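PDB 6XFR: Lactamase_B domain-containing protein from Pontibacter korlensis, which probably hydrolyses beta-lactam antibiotics to substituted beta-amino acids, as a zinc-dependent class B1 metallo-beta-lactamase. Local coordinates for residues B[6-10]-B[20-24]; B[30-34]-B[199-205]; B[79-84]-B[106-112]; B[133-138]-B[187-192]; B[181-186]-B[214-218]. One frame throughout, in Å; residues are numbered along the deposited sequence.

Contact 1 of 5, residues B[6-10]-B[20-24]; sequences QQLEV and HTSYK
E9 and T21 form the hydrogen-bonded pair of an antiparallel beta hairpin, made by strands 8-14 and 17-25 at the N-terminal edge of a five-strand mixed sheet. Two backbone bonds join them. E9 N gives to T21 O at 2.8 Å, and T21 N gives to E9 O at 2.6 Å. The flanking non-hydrogen-bonded pairs are L8 with S22 and V10 with H20. Their side chains share one face of the sheet, which helix 53-67 covers. L8 reaches over with CD1, 3.7 Å from S22 OG. The S22 hydroxyl itself is bonded to W51 N. At the N-terminal end of the segment, the side chain of Q6 lies over the ring of Y23. The amide is stacked at 29° to the ring plane, and Q6 NE2 sits over the ring centre, 3.7 Å from Y23 CE1. E9 CB meets the edge of the same ring, 3.8 Å from Y23 OH. The chemistry is therefore split: backbone polar groups pair between the strands, while at the more exposed N-terminal end the contact is made by an amide-aromatic stack.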
# COMPACT_ATOMS: atom_id res chain seq x y z
N GLN B 6 -14.29 -14.79 1.42
CA GLN B 6 -14.13 -15.01 -0.02
C GLN B 6 -12.74 -15.56 -0.34
O GLN B 6 -12.38 -15.67 -1.52
CB GLN B 6 -14.35 -13.72 -0.79
CG GLN B 6 -13.07 -12.95 -1.06
CD GLN B 6 -13.32 -11.49 -1.35
OE1 GLN B 6 -14.41 -10.98 -1.10
NE2 GLN B 6 -12.29 -10.80 -1.87
N GLN B 7 -11.98 -15.87 0.72
CA GLN B 7 -10.73 -16.61 0.62
C GLN B 7 -9.59 -15.95 1.39
O GLN B 7 -9.76 -15.47 2.52
CB GLN B 7 -10.30 -16.76 -0.83
CG GLN B 7 -10.66 -18.07 -1.44
CD GLN B 7 -9.66 -18.46 -2.49
OE1 GLN B 7 -8.95 -17.60 -3.03
NE2 GLN B 7 -9.58 -19.77 -2.79
N LEU B 8 -8.42 -15.95 0.76
CA LEU B 8 -7.24 -15.33 1.32
C LEU B 8 -6.42 -14.77 0.18
O LEU B 8 -6.25 -15.42 -0.84
CB LEU B 8 -6.40 -16.31 2.14
CG LEU B 8 -5.14 -15.62 2.69
CD1 LEU B 8 -5.07 -15.68 4.22
CD2 LEU B 8 -3.89 -16.20 2.04
N GLU B 9 -5.88 -13.57 0.39
CA GLU B 9 -5.08 -12.90 -0.62
C GLU B 9 -3.74 -12.49 -0.03
O GLU B 9 -3.66 -12.13 1.15
CB GLU B 9 -5.81 -11.69 -1.15
CG GLU B 9 -6.25 -11.91 -2.53
CD GLU B 9 -5.05 -11.95 -3.44
OE1 GLU B 9 -4.59 -10.86 -3.86
OE2 GLU B 9 -4.53 -13.07 -3.70
N VAL B 10 -2.69 -12.57 -0.84
CA VAL B 10 -1.34 -12.23 -0.41
C VAL B 10 -0.75 -11.21 -1.38
O VAL B 10 -0.81 -11.42 -2.61
CB VAL B 10 -0.43 -13.46 -0.30
CG1 VAL B 10 0.93 -13.06 0.23
CG2 VAL B 10 -1.07 -14.47 0.61
N HIS B 20 -0.76 -10.78 4.11
CA HIS B 20 -1.85 -11.71 3.87
C HIS B 20 -3.14 -11.05 4.33
O HIS B 20 -3.15 -10.31 5.32
CB HIS B 20 -1.62 -13.06 4.58
CG HIS B 20 -1.49 -13.00 6.08
ND1 HIS B 20 -2.58 -13.03 6.92
CD2 HIS B 20 -0.40 -13.00 6.88
CE1 HIS B 20 -2.17 -12.98 8.18
NE2 HIS B 20 -0.85 -12.97 8.18
N THR B 21 -4.21 -11.27 3.56
CA THR B 21 -5.51 -10.66 3.84
C THR B 21 -6.56 -11.75 3.84
O THR B 21 -6.72 -12.47 2.85
CB THR B 21 -5.89 -9.53 2.85
OG1 THR B 21 -4.94 -8.46 2.95
CG2 THR B 21 -7.26 -8.96 3.21
N SER B 22 -7.24 -11.88 4.97
CA SER B 22 -8.37 -12.78 5.16
C SER B 22 -9.65 -11.99 4.95
O SER B 22 -9.72 -10.79 5.23
CB SER B 22 -8.35 -13.37 6.58
OG SER B 22 -7.44 -14.44 6.76
N TYR B 23 -10.68 -12.67 4.48
CA TYR B 23 -11.94 -11.97 4.27
C TYR B 23 -13.04 -12.64 5.07
O TYR B 23 -12.99 -13.85 5.35
CB TYR B 23 -12.31 -11.89 2.76
CG TYR B 23 -11.29 -11.12 1.94
CD1 TYR B 23 -10.40 -11.79 1.11
CD2 TYR B 23 -11.18 -9.74 2.04
CE1 TYR B 23 -9.43 -11.11 0.38
CE2 TYR B 23 -10.22 -9.04 1.31
CZ TYR B 23 -9.35 -9.73 0.48
OH TYR B 23 -8.40 -9.05 -0.26
N LYS B 24 -14.02 -11.83 5.44
CA LYS B 24 -15.26 -12.26 6.04
C LYS B 24 -16.29 -11.21 5.69
O LYS B 24 -16.02 -10.02 5.85
CB LYS B 24 -15.14 -12.37 7.56
CG LYS B 24 -14.35 -13.52 8.01
CD LYS B 24 -14.93 -14.10 9.27
CE LYS B 24 -14.06 -15.25 9.70
NZ LYS B 24 -13.16 -15.65 8.57

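Contact 2 of 5, residues B[30-34]-B[199-205]. With ZN (zinc ion), chain O.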
# COMPACT_ATOMS: atom_id res chain seq x y z
N VAL B 30 -17.76 -6.70 2.88
CA VAL B 30 -16.66 -7.60 3.19
C VAL B 30 -15.59 -6.86 3.99
O VAL B 30 -15.19 -5.73 3.67
CB VAL B 30 -16.09 -8.23 1.90
CG1 VAL B 30 -14.92 -9.13 2.21
CG2 VAL B 30 -17.19 -9.00 1.19
N VAL B 31 -15.10 -7.52 5.03
CA VAL B 31 -14.12 -6.96 5.96
C VAL B 31 -12.82 -7.72 5.78
O VAL B 31 -12.78 -8.95 5.95
CB VAL B 31 -14.62 -7.04 7.41
CG1 VAL B 31 -13.50 -6.74 8.36
CG2 VAL B 31 -15.76 -6.08 7.62
N PRO B 32 -11.72 -7.05 5.43
CA PRO B 32 -10.42 -7.71 5.40
C PRO B 32 -9.74 -7.73 6.77
O PRO B 32 -10.02 -6.92 7.66
CB PRO B 32 -9.62 -6.86 4.40
CG PRO B 32 -10.18 -5.47 4.61
CD PRO B 32 -11.65 -5.66 4.96
N SER B 33 -8.83 -8.69 6.93
CA SER B 33 -7.91 -8.75 8.06
C SER B 33 -6.50 -8.97 7.52
O SER B 33 -6.27 -9.90 6.74
CB SER B 33 -8.30 -9.85 9.04
OG SER B 33 -7.92 -9.46 10.36
N HIS B 34 -5.59 -8.08 7.89
CA HIS B 34 -4.23 -8.12 7.36
C HIS B 34 -3.28 -8.70 8.40
O HIS B 34 -3.40 -8.42 9.60
CB HIS B 34 -3.77 -6.72 6.94
CG HIS B 34 -4.67 -6.08 5.94
ND1 HIS B 34 -5.03 -6.71 4.76
CD2 HIS B 34 -5.29 -4.88 5.92
CE1 HIS B 34 -5.83 -5.92 4.07
NE2 HIS B 34 -6.01 -4.80 4.75
N VAL B 199 0.91 -0.63 8.77
CA VAL B 199 -0.09 -1.59 8.27
C VAL B 199 -1.19 -1.73 9.32
O VAL B 199 -0.93 -2.22 10.42
CB VAL B 199 0.52 -2.95 7.93
CG1 VAL B 199 -0.53 -3.75 7.18
CG2 VAL B 199 1.77 -2.76 7.08
N PRO B 200 -2.41 -1.32 9.02
CA PRO B 200 -3.54 -1.58 9.90
C PRO B 200 -4.13 -2.96 9.63
O PRO B 200 -3.74 -3.68 8.72
CB PRO B 200 -4.53 -0.48 9.51
CG PRO B 200 -4.30 -0.33 8.03
CD PRO B 200 -2.80 -0.58 7.81
N SER B 201 -5.14 -3.30 10.42
CA SER B 201 -5.72 -4.61 10.21
C SER B 201 -6.82 -4.62 9.17
O SER B 201 -6.90 -5.55 8.38
CB SER B 201 -6.28 -5.16 11.53
OG SER B 201 -5.26 -5.85 12.18
N HIS B 202 -7.65 -3.58 9.15
CA HIS B 202 -8.95 -3.69 8.49
C HIS B 202 -9.15 -2.64 7.40
O HIS B 202 -10.29 -2.32 7.02
CB HIS B 202 -10.04 -3.64 9.55
CG HIS B 202 -9.92 -4.71 10.59
ND1 HIS B 202 -9.88 -6.05 10.26
CD2 HIS B 202 -9.80 -4.65 11.94
CE1 HIS B 202 -9.76 -6.77 11.37
NE2 HIS B 202 -9.72 -5.94 12.39
N GLY B 203 -8.06 -2.15 6.82
CA GLY B 203 -8.11 -1.25 5.69
C GLY B 203 -6.75 -1.16 5.04
O GLY B 203 -5.80 -1.85 5.44
N PRO B 204 -6.64 -0.34 3.99
CA PRO B 204 -5.36 -0.19 3.27
C PRO B 204 -4.31 0.46 4.15
O PRO B 204 -4.61 1.26 5.04
CB PRO B 204 -5.72 0.71 2.07
CG PRO B 204 -7.27 0.64 1.99
CD PRO B 204 -7.72 0.48 3.41
N TRP B 205 -3.06 0.11 3.89
CA TRP B 205 -1.95 0.67 4.64
C TRP B 205 -1.52 2.03 4.04
O TRP B 205 -1.96 2.43 2.97
CB TRP B 205 -0.78 -0.32 4.67
CG TRP B 205 -0.62 -1.13 3.38
CD1 TRP B 205 0.29 -0.91 2.38
CD2 TRP B 205 -1.41 -2.27 2.96
NE1 TRP B 205 0.13 -1.84 1.38
CE2 TRP B 205 -0.90 -2.69 1.70
CE3 TRP B 205 -2.50 -2.99 3.53
CZ2 TRP B 205 -1.43 -3.78 1.00
CZ3 TRP B 205 -3.01 -4.09 2.83
CH2 TRP B 205 -2.48 -4.47 1.57
ZN ZN O . -9.65 -6.40 14.32
O HOH W 1 -10.95 -4.54 14.72
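The H202 ring is turned to P32 across the contact, and the H34 ring to W205. The H202 ring turns one edge to strand 30-40. Its ND1 gives a nearly straight bond (174°) to P32 O at 2.7 Å, with the acceptor in the ring plane. NE2 faces the other way and binds zinc at 2.0 Å. D82 and C160 complete the protein ligands of this metal, and a water also binds it. The H34 ring meets W205 in a T-shaped stack. The tryptophan edge is aimed at the imidazole face, planes at 87°, with W205 CZ3 3.6 Å from H34 CE1. H34 CG is anti to its own carbonyl carbon (chi1 -57°), which brings the ring toward the 199-205 segment. H34 ND1 is bonded to T21 OG1. H34 N gives a backbone bond to S201 O at 2.9 Å. S33 OG and S201 OG both bond K83 NZ. The P32 carbonyl and the zinc together fix the rotation of the H202 ring. As a second-shell acceptor, the P32 carbonyl would probably make NE2 a stronger zinc donor.

Contact 3 of 5, residues B[79-84]-B[106-112]. With ZN (zinc ion), chain N; ZN (zinc ion), chain O; SO4 (sulfate ion), chain X.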
# COMPACT_ATOMS: atom_id res chain seq x y z
N TRP B 79 -5.57 -11.21 21.29
CA TRP B 79 -6.24 -12.50 21.48
C TRP B 79 -7.44 -12.73 20.57
O TRP B 79 -7.91 -13.87 20.50
CB TRP B 79 -6.70 -12.65 22.93
CG TRP B 79 -7.73 -11.67 23.42
CD1 TRP B 79 -7.50 -10.46 24.01
CD2 TRP B 79 -9.15 -11.84 23.42
NE1 TRP B 79 -8.69 -9.86 24.38
CE2 TRP B 79 -9.72 -10.69 24.02
CE3 TRP B 79 -10.00 -12.87 22.97
CZ2 TRP B 79 -11.10 -10.52 24.17
CZ3 TRP B 79 -11.38 -12.70 23.13
CH2 TRP B 79 -11.91 -11.53 23.72
N HIS B 80 -7.87 -11.74 19.80
CA HIS B 80 -9.08 -11.88 19.02
C HIS B 80 -8.90 -12.83 17.83
O HIS B 80 -7.79 -13.05 17.32
CB HIS B 80 -9.55 -10.51 18.53
CG HIS B 80 -10.31 -9.72 19.55
ND1 HIS B 80 -10.40 -8.35 19.49
CD2 HIS B 80 -11.02 -10.10 20.63
CE1 HIS B 80 -11.13 -7.91 20.50
NE2 HIS B 80 -11.53 -8.96 21.21
N ASP B 81 -10.04 -13.35 17.36
CA ASP B 81 -10.03 -14.39 16.34
C ASP B 81 -9.37 -13.91 15.05
O ASP B 81 -8.67 -14.69 14.38
CB ASP B 81 -11.45 -14.88 16.07
CG ASP B 81 -11.87 -16.07 16.97
OD1 ASP B 81 -13.03 -16.50 16.87
OD2 ASP B 81 -11.04 -16.57 17.77
N ASP B 82 -9.55 -12.63 14.69
CA ASP B 82 -9.02 -12.11 13.42
C ASP B 82 -7.50 -12.07 13.40
O ASP B 82 -6.92 -12.17 12.32
CB ASP B 82 -9.61 -10.72 13.10
CG ASP B 82 -9.11 -9.59 14.02
OD1 ASP B 82 -8.83 -9.82 15.21
OD2 ASP B 82 -9.04 -8.43 13.57
N LYS B 83 -6.83 -12.00 14.55
CA LYS B 83 -5.38 -12.08 14.59
C LYS B 83 -4.84 -13.39 15.16
O LYS B 83 -3.63 -13.64 15.05
CB LYS B 83 -4.78 -10.91 15.41
CG LYS B 83 -5.36 -9.50 15.05
CD LYS B 83 -4.77 -8.86 13.79
CE LYS B 83 -5.56 -9.30 12.55
NZ LYS B 83 -5.10 -8.80 11.21
N LEU B 84 -5.70 -14.26 15.71
CA LEU B 84 -5.19 -15.46 16.39
C LEU B 84 -6.06 -16.70 16.20
O LEU B 84 -5.63 -17.78 16.63
CB LEU B 84 -5.05 -15.15 17.89
CG LEU B 84 -4.97 -16.26 18.92
CD1 LEU B 84 -3.52 -16.73 19.07
CD2 LEU B 84 -5.52 -15.74 20.22
N LEU B 106 -5.64 -13.63 28.32
CA LEU B 106 -6.95 -13.29 27.76
C LEU B 106 -7.46 -14.39 26.84
O LEU B 106 -8.67 -14.67 26.80
CB LEU B 106 -6.88 -11.96 27.04
CG LEU B 106 -6.61 -10.77 27.96
CD1 LEU B 106 -6.18 -9.51 27.21
CD2 LEU B 106 -7.83 -10.55 28.79
N ALA B 107 -6.56 -15.03 26.09
CA ALA B 107 -6.95 -16.20 25.32
C ALA B 107 -7.51 -17.30 26.23
O ALA B 107 -8.55 -17.91 25.91
CB ALA B 107 -5.75 -16.71 24.53
N ALA B 108 -6.85 -17.58 27.36
CA ALA B 108 -7.38 -18.59 28.27
C ALA B 108 -8.76 -18.21 28.81
O ALA B 108 -9.66 -19.06 28.89
CB ALA B 108 -6.39 -18.83 29.41
N GLU B 109 -8.98 -16.93 29.12
CA GLU B 109 -10.28 -16.52 29.65
C GLU B 109 -11.39 -16.50 28.61
O GLU B 109 -12.56 -16.38 28.97
CB GLU B 109 -10.20 -15.13 30.27
CG GLU B 109 -9.41 -15.05 31.55
CD GLU B 109 -9.26 -13.63 32.05
OE1 GLU B 109 -10.24 -12.86 31.99
OE2 GLU B 109 -8.15 -13.29 32.49
N ASN B 110 -11.06 -16.65 27.33
CA ASN B 110 -12.05 -16.57 26.26
C ASN B 110 -12.02 -17.83 25.41
O ASN B 110 -12.48 -17.81 24.27
CB ASN B 110 -11.81 -15.34 25.38
CG ASN B 110 -11.95 -14.03 26.14
OD1 ASN B 110 -13.07 -13.56 26.38
ND2 ASN B 110 -10.83 -13.43 26.51
N SER B 111 -11.53 -18.93 25.98
CA SER B 111 -11.47 -20.24 25.33
C SER B 111 -10.83 -20.21 23.94
O SER B 111 -11.20 -20.99 23.06
CB SER B 111 -12.87 -20.86 25.26
OG SER B 111 -13.31 -21.31 26.54
N LYS B 112 -9.82 -19.36 23.76
CA LYS B 112 -8.90 -19.48 22.63
C LYS B 112 -7.78 -20.46 22.98
O LYS B 112 -7.58 -20.84 24.14
CB LYS B 112 -8.30 -18.11 22.26
CG LYS B 112 -9.26 -16.91 22.23
CD LYS B 112 -10.27 -17.00 21.09
CE LYS B 112 -11.37 -15.97 21.25
NZ LYS B 112 -12.66 -16.51 20.76
ZN ZN N . -9.30 -7.33 17.84
ZN ZN O . -9.65 -6.40 14.32
S SO4 X . -12.88 -9.67 15.69
O1 SO4 X . -11.71 -8.79 15.67
O2 SO4 X . -13.90 -9.08 14.81
O3 SO4 X . -13.38 -9.77 17.07
O4 SO4 X . -12.56 -11.04 15.28
O HOH W 1 -10.95 -4.54 14.72
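The metal-binding HxHxD segment of the metallo-beta-lactamase fold packs here on the C-terminal end of helix 101-109 and the turn after it, chiefly through W79. The W79 indole offers one face to L106 and N110. L106 CB lies over the five-membered ring in a CH-pi contact, 3.4 Å from W79 CD1. The N110 amide lies over the outer rim of the six-membered ring, almost parallel to it (6°), with N110 CG 3.3 Å from W79 CZ3. N110 ND2 is also bonded to L106 O, which helps hold the amide flat. H80 CD2 lies over the opposite face of the indole. W79 thus lies between helix 101-109 and H80 of the dinuclear zinc site. H80 ND1 binds one zinc at 2.2 Å, together with H78 and H141. D82 OD2 binds the second zinc, the one held by H202, at 2.2 Å. A sulfate, probably from the crystallisation liquor, lies near D82. H80 is also at the N-cap position of the short helix 81-84, and its NE2 is bonded to D175. At the indole edge, K112 CE lies in the ring plane. The lysine then reaches D81 in a long, weak salt bridge, K112 NZ to D81 OD2 at 3.4 Å. L84 CD2 meets K112 CB at 4.2 Å.

Contact 4 of 5, residues B[133-138]-B[187-192]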
# COMPACT_ATOMS: atom_id res chain seq x y z
N GLU B 133 11.08 -6.47 16.06
CA GLU B 133 10.85 -5.92 17.38
C GLU B 133 9.38 -6.10 17.69
O GLU B 133 8.53 -5.92 16.81
CB GLU B 133 11.22 -4.45 17.44
CG GLU B 133 12.69 -4.25 17.10
CD GLU B 133 13.11 -2.78 17.02
OE1 GLU B 133 12.24 -1.89 17.11
OE2 GLU B 133 14.34 -2.54 16.89
N VAL B 134 9.07 -6.53 18.90
CA VAL B 134 7.68 -6.58 19.32
C VAL B 134 7.54 -5.61 20.47
O VAL B 134 8.45 -5.47 21.30
CB VAL B 134 7.25 -8.02 19.66
CG1 VAL B 134 5.72 -8.10 19.78
CG2 VAL B 134 7.69 -8.92 18.55
N TYR B 135 6.46 -4.84 20.48
CA TYR B 135 6.37 -3.75 21.45
C TYR B 135 4.94 -3.56 21.94
O TYR B 135 3.98 -3.76 21.18
CB TYR B 135 6.90 -2.44 20.85
CG TYR B 135 6.72 -1.22 21.75
CD1 TYR B 135 7.49 -1.04 22.89
CD2 TYR B 135 5.78 -0.26 21.46
CE1 TYR B 135 7.34 0.06 23.70
CE2 TYR B 135 5.63 0.84 22.25
CZ TYR B 135 6.41 1.01 23.37
OH TYR B 135 6.23 2.14 24.15
N PHE B 136 4.83 -3.22 23.22
CA PHE B 136 3.54 -2.99 23.86
C PHE B 136 3.41 -1.51 24.15
O PHE B 136 4.10 -1.01 25.04
CB PHE B 136 3.41 -3.78 25.17
CG PHE B 136 2.10 -3.55 25.87
CD1 PHE B 136 0.90 -3.98 25.29
CD2 PHE B 136 2.06 -2.87 27.10
CE1 PHE B 136 -0.30 -3.75 25.93
CE2 PHE B 136 0.86 -2.64 27.75
CZ PHE B 136 -0.32 -3.08 27.18
N PRO B 137 2.58 -0.77 23.41
CA PRO B 137 2.41 0.67 23.66
C PRO B 137 1.32 1.01 24.66
O PRO B 137 1.17 2.19 25.01
CB PRO B 137 2.06 1.21 22.27
CG PRO B 137 1.35 0.08 21.61
CD PRO B 137 1.95 -1.20 22.14
N GLY B 138 0.57 0.02 25.12
CA GLY B 138 -0.57 0.24 25.99
C GLY B 138 -1.86 -0.28 25.39
O GLY B 138 -1.95 -0.65 24.22
N ARG B 187 2.68 6.90 21.73
CA ARG B 187 3.88 6.10 21.96
C ARG B 187 4.41 5.58 20.63
O ARG B 187 5.60 5.75 20.32
CB ARG B 187 3.55 4.96 22.92
CG ARG B 187 3.80 5.26 24.38
CD ARG B 187 3.02 4.34 25.33
NE ARG B 187 2.79 4.96 26.64
CZ ARG B 187 1.62 5.01 27.31
NH1 ARG B 187 0.50 4.47 26.83
NH2 ARG B 187 1.57 5.61 28.48
N LEU B 188 3.53 5.07 19.77
CA LEU B 188 4.00 4.63 18.46
C LEU B 188 4.64 5.77 17.68
O LEU B 188 5.72 5.61 17.10
CB LEU B 188 2.84 4.04 17.68
CG LEU B 188 2.22 2.78 18.26
CD1 LEU B 188 1.17 2.28 17.28
CD2 LEU B 188 3.28 1.75 18.52
N GLN B 189 4.00 6.94 17.67
CA GLN B 189 4.59 8.07 16.95
C GLN B 189 5.94 8.45 17.52
O GLN B 189 6.81 8.90 16.77
CB GLN B 189 3.68 9.28 16.97
CG GLN B 189 2.41 9.15 16.20
CD GLN B 189 1.54 10.33 16.49
OE1 GLN B 189 1.50 10.78 17.64
NE2 GLN B 189 0.84 10.87 15.46
N GLN B 190 6.16 8.29 18.83
CA GLN B 190 7.44 8.73 19.36
C GLN B 190 8.52 7.66 19.25
O GLN B 190 9.70 8.02 19.16
CB GLN B 190 7.27 9.15 20.84
CG GLN B 190 7.93 10.51 21.17
CD GLN B 190 7.36 11.67 20.32
OE1 GLN B 190 6.15 11.92 20.28
NE2 GLN B 190 8.26 12.36 19.61
N ARG B 191 8.14 6.39 19.12
CA ARG B 191 9.11 5.31 19.06
C ARG B 191 9.56 4.94 17.65
O ARG B 191 10.68 4.45 17.48
CB ARG B 191 8.52 4.08 19.75
CG ARG B 191 9.41 2.90 19.81
CD ARG B 191 8.76 1.78 20.58
NE ARG B 191 9.74 0.77 20.95
CZ ARG B 191 10.45 0.78 22.07
NH1 ARG B 191 10.29 1.75 22.98
NH2 ARG B 191 11.32 -0.18 22.29
N TYR B 192 8.73 5.17 16.64
CA TYR B 192 9.07 4.86 15.24
C TYR B 192 8.98 6.12 14.38
O TYR B 192 8.21 6.17 13.41
CB TYR B 192 8.19 3.75 14.68
CG TYR B 192 8.15 2.57 15.61
CD1 TYR B 192 9.21 1.66 15.63
CD2 TYR B 192 7.10 2.40 16.52
CE1 TYR B 192 9.20 0.60 16.49
CE2 TYR B 192 7.09 1.32 17.40
CZ TYR B 192 8.15 0.44 17.38
OH TYR B 192 8.19 -0.63 18.23
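Y135 and P137 face helix 187-191 from the end of strand 133-135 and the loop after it, with the two axes running roughly antiparallel (148°) and 12.2 Å apart at their closest. The Y135 ring carries the contact. R191 lies extended across it. R191 CD stands over the ring centre in a CH-pi contact, 3.7 Å from Y135 CE2. The guanidinium follows, flat on the ring with the planes 6° apart. Its CZ is off-centre, 3.6 Å from Y135 CE1, so the cation-pi contact is displaced. CG of R191 is anti to the backbone N (chi1 -178°), and the straight chain beyond it spans the ring. Y192 OH touches Y135 CB at 3.4 Å. L188 CD2 packs on P137 CB at 4.0 Å and approaches the Y135 ring at its edge. E133 OE1 lies at the edge of the Y192 ring, 4.0 Å from Y192 CE1. Strand 147-150 backs this cluster through V147 and Y149. The arrangement is the packing of an outer helix on a beta sheet, as in the alpha-beta/beta-alpha sandwich of metallo-beta-lactamases.

Contact 5 of 5, residues B[181-186]-B[214-218]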
# COMPACT_ATOMS: atom_id res chain seq x y z
N TRP B 181 -6.06 4.27 24.42
CA TRP B 181 -5.76 4.26 22.98
C TRP B 181 -5.01 5.50 22.50
O TRP B 181 -4.01 5.34 21.80
CB TRP B 181 -7.09 4.12 22.23
CG TRP B 181 -7.02 3.41 20.92
CD1 TRP B 181 -5.95 3.35 20.07
CD2 TRP B 181 -8.06 2.65 20.31
NE1 TRP B 181 -6.26 2.60 18.98
CE2 TRP B 181 -7.56 2.16 19.10
CE3 TRP B 181 -9.37 2.34 20.68
CZ2 TRP B 181 -8.32 1.36 18.24
CZ3 TRP B 181 -10.12 1.56 19.84
CH2 TRP B 181 -9.60 1.07 18.64
N PRO B 182 -5.41 6.73 22.87
CA PRO B 182 -4.68 7.92 22.40
C PRO B 182 -3.22 7.96 22.80
O PRO B 182 -2.37 8.37 22.01
CB PRO B 182 -5.46 9.07 23.05
CG PRO B 182 -6.78 8.50 23.40
CD PRO B 182 -6.58 7.07 23.71
N LEU B 183 -2.90 7.58 24.04
CA LEU B 183 -1.51 7.57 24.46
C LEU B 183 -0.74 6.42 23.81
O LEU B 183 0.46 6.55 23.54
CB LEU B 183 -1.46 7.50 26.00
CG LEU B 183 -2.34 8.60 26.62
CD1 LEU B 183 -2.38 8.53 28.13
CD2 LEU B 183 -1.90 9.99 26.15
N ALA B 184 -1.40 5.31 23.51
CA ALA B 184 -0.71 4.23 22.81
C ALA B 184 -0.29 4.68 21.42
O ALA B 184 0.82 4.37 20.97
CB ALA B 184 -1.59 2.99 22.75
N ILE B 185 -1.16 5.41 20.71
CA ILE B 185 -0.80 5.91 19.39
C ILE B 185 0.41 6.82 19.49
O ILE B 185 1.40 6.68 18.74
CB ILE B 185 -1.99 6.63 18.73
CG1 ILE B 185 -3.07 5.62 18.37
CG2 ILE B 185 -1.51 7.44 17.48
CD1 ILE B 185 -2.48 4.40 17.69
N GLN B 186 0.39 7.75 20.46
CA GLN B 186 1.48 8.70 20.61
C GLN B 186 2.77 8.00 21.01
O GLN B 186 3.86 8.45 20.64
CB GLN B 186 1.07 9.75 21.62
CG GLN B 186 -0.21 10.43 21.20
CD GLN B 186 -0.71 11.44 22.20
OE1 GLN B 186 -1.07 11.10 23.32
NE2 GLN B 186 -0.73 12.70 21.81
N THR B 214 -5.73 8.01 13.29
CA THR B 214 -6.29 7.30 14.42
C THR B 214 -6.40 8.22 15.64
O THR B 214 -7.46 8.30 16.27
CB THR B 214 -5.45 6.07 14.72
OG1 THR B 214 -5.55 5.18 13.59
CG2 THR B 214 -5.92 5.38 15.99
N LEU B 215 -5.36 9.02 15.90
CA LEU B 215 -5.45 10.03 16.95
C LEU B 215 -6.66 10.94 16.77
O LEU B 215 -7.35 11.29 17.73
CB LEU B 215 -4.18 10.87 16.95
CG LEU B 215 -3.76 11.33 18.34
CD1 LEU B 215 -3.30 10.08 19.10
CD2 LEU B 215 -2.68 12.39 18.25
N SER B 216 -6.92 11.35 15.53
CA SER B 216 -8.04 12.23 15.25
C SER B 216 -9.38 11.56 15.56
O SER B 216 -10.29 12.18 16.13
CB SER B 216 -7.96 12.69 13.80
OG SER B 216 -9.14 13.33 13.37
N LEU B 217 -9.54 10.29 15.17
CA LEU B 217 -10.77 9.57 15.47
C LEU B 217 -11.03 9.43 16.97
O LEU B 217 -12.19 9.45 17.40
CB LEU B 217 -10.74 8.18 14.82
CG LEU B 217 -10.83 8.09 13.30
CD1 LEU B 217 -10.74 6.64 12.89
CD2 LEU B 217 -12.09 8.74 12.77
N LEU B 218 -9.98 9.28 17.76
CA LEU B 218 -10.06 9.06 19.20
C LEU B 218 -10.45 10.27 20.05
O LEU B 218 -11.62 10.59 20.21
CB LEU B 218 -8.71 8.53 19.70
CG LEU B 218 -8.58 7.04 19.48
CD1 LEU B 218 -7.12 6.61 19.57
CD2 LEU B 218 -9.44 6.31 20.53
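L215 and L218, at the C-terminal end of helix 209-217, pack against helix 181-191 on the outside of the alpha-beta/beta-alpha sandwich. L218 puts both methyls on W181. CD1 lies over the five-membered ring of the indole in a CH-pi contact, 3.5 Å from W181 CG, and CD2 is 3.6 Å from W181 CB. L218 CB also meets P182 CG, at 4.2 Å. L215 and I185 lie alongside each other, pointing in opposite directions, with L215 CD1 3.6 Å from I185 CG2 and 3.8 Å from Q186 CG. T214 CG2 is anti to the backbone N (chi1 -65° for OG1), which turns this methyl to I185 CG1 at 3.7 Å. The methyls thus meet in an apolar seam along both helices. A second shell positions its ends. W181 NE1 is bonded to L161 O, and the ring also touches the zinc ligand H141. T214 OG1 is bonded to L210 O and to K163 N. L170, in a loop, also packs on L218. L215 CD1 also rests on the backbone, 3.5 Å from P182 O.

Overall arrangement
Contact 2 is the most buried of the five. The others are partly buried, and contact 5 lies farthest from the chain centre. Contacts 1 and 2 share a sheet and join through T21 OG1 and H34 ND1. Contacts 2 and 3 meet at the zinc bound by D82 and H202, and K83 links them again through S201. Contacts 4 and 5 use successive parts of helix 181-191 and touch where P137 meets A184. The chemistry changes with place. Backbone bonds dominate the hairpin of contact 1. Metal ligands appear in contacts 2 and 3. Contact 4 relies on an arginine-tyrosine stack, and contact 5 on methyl packing.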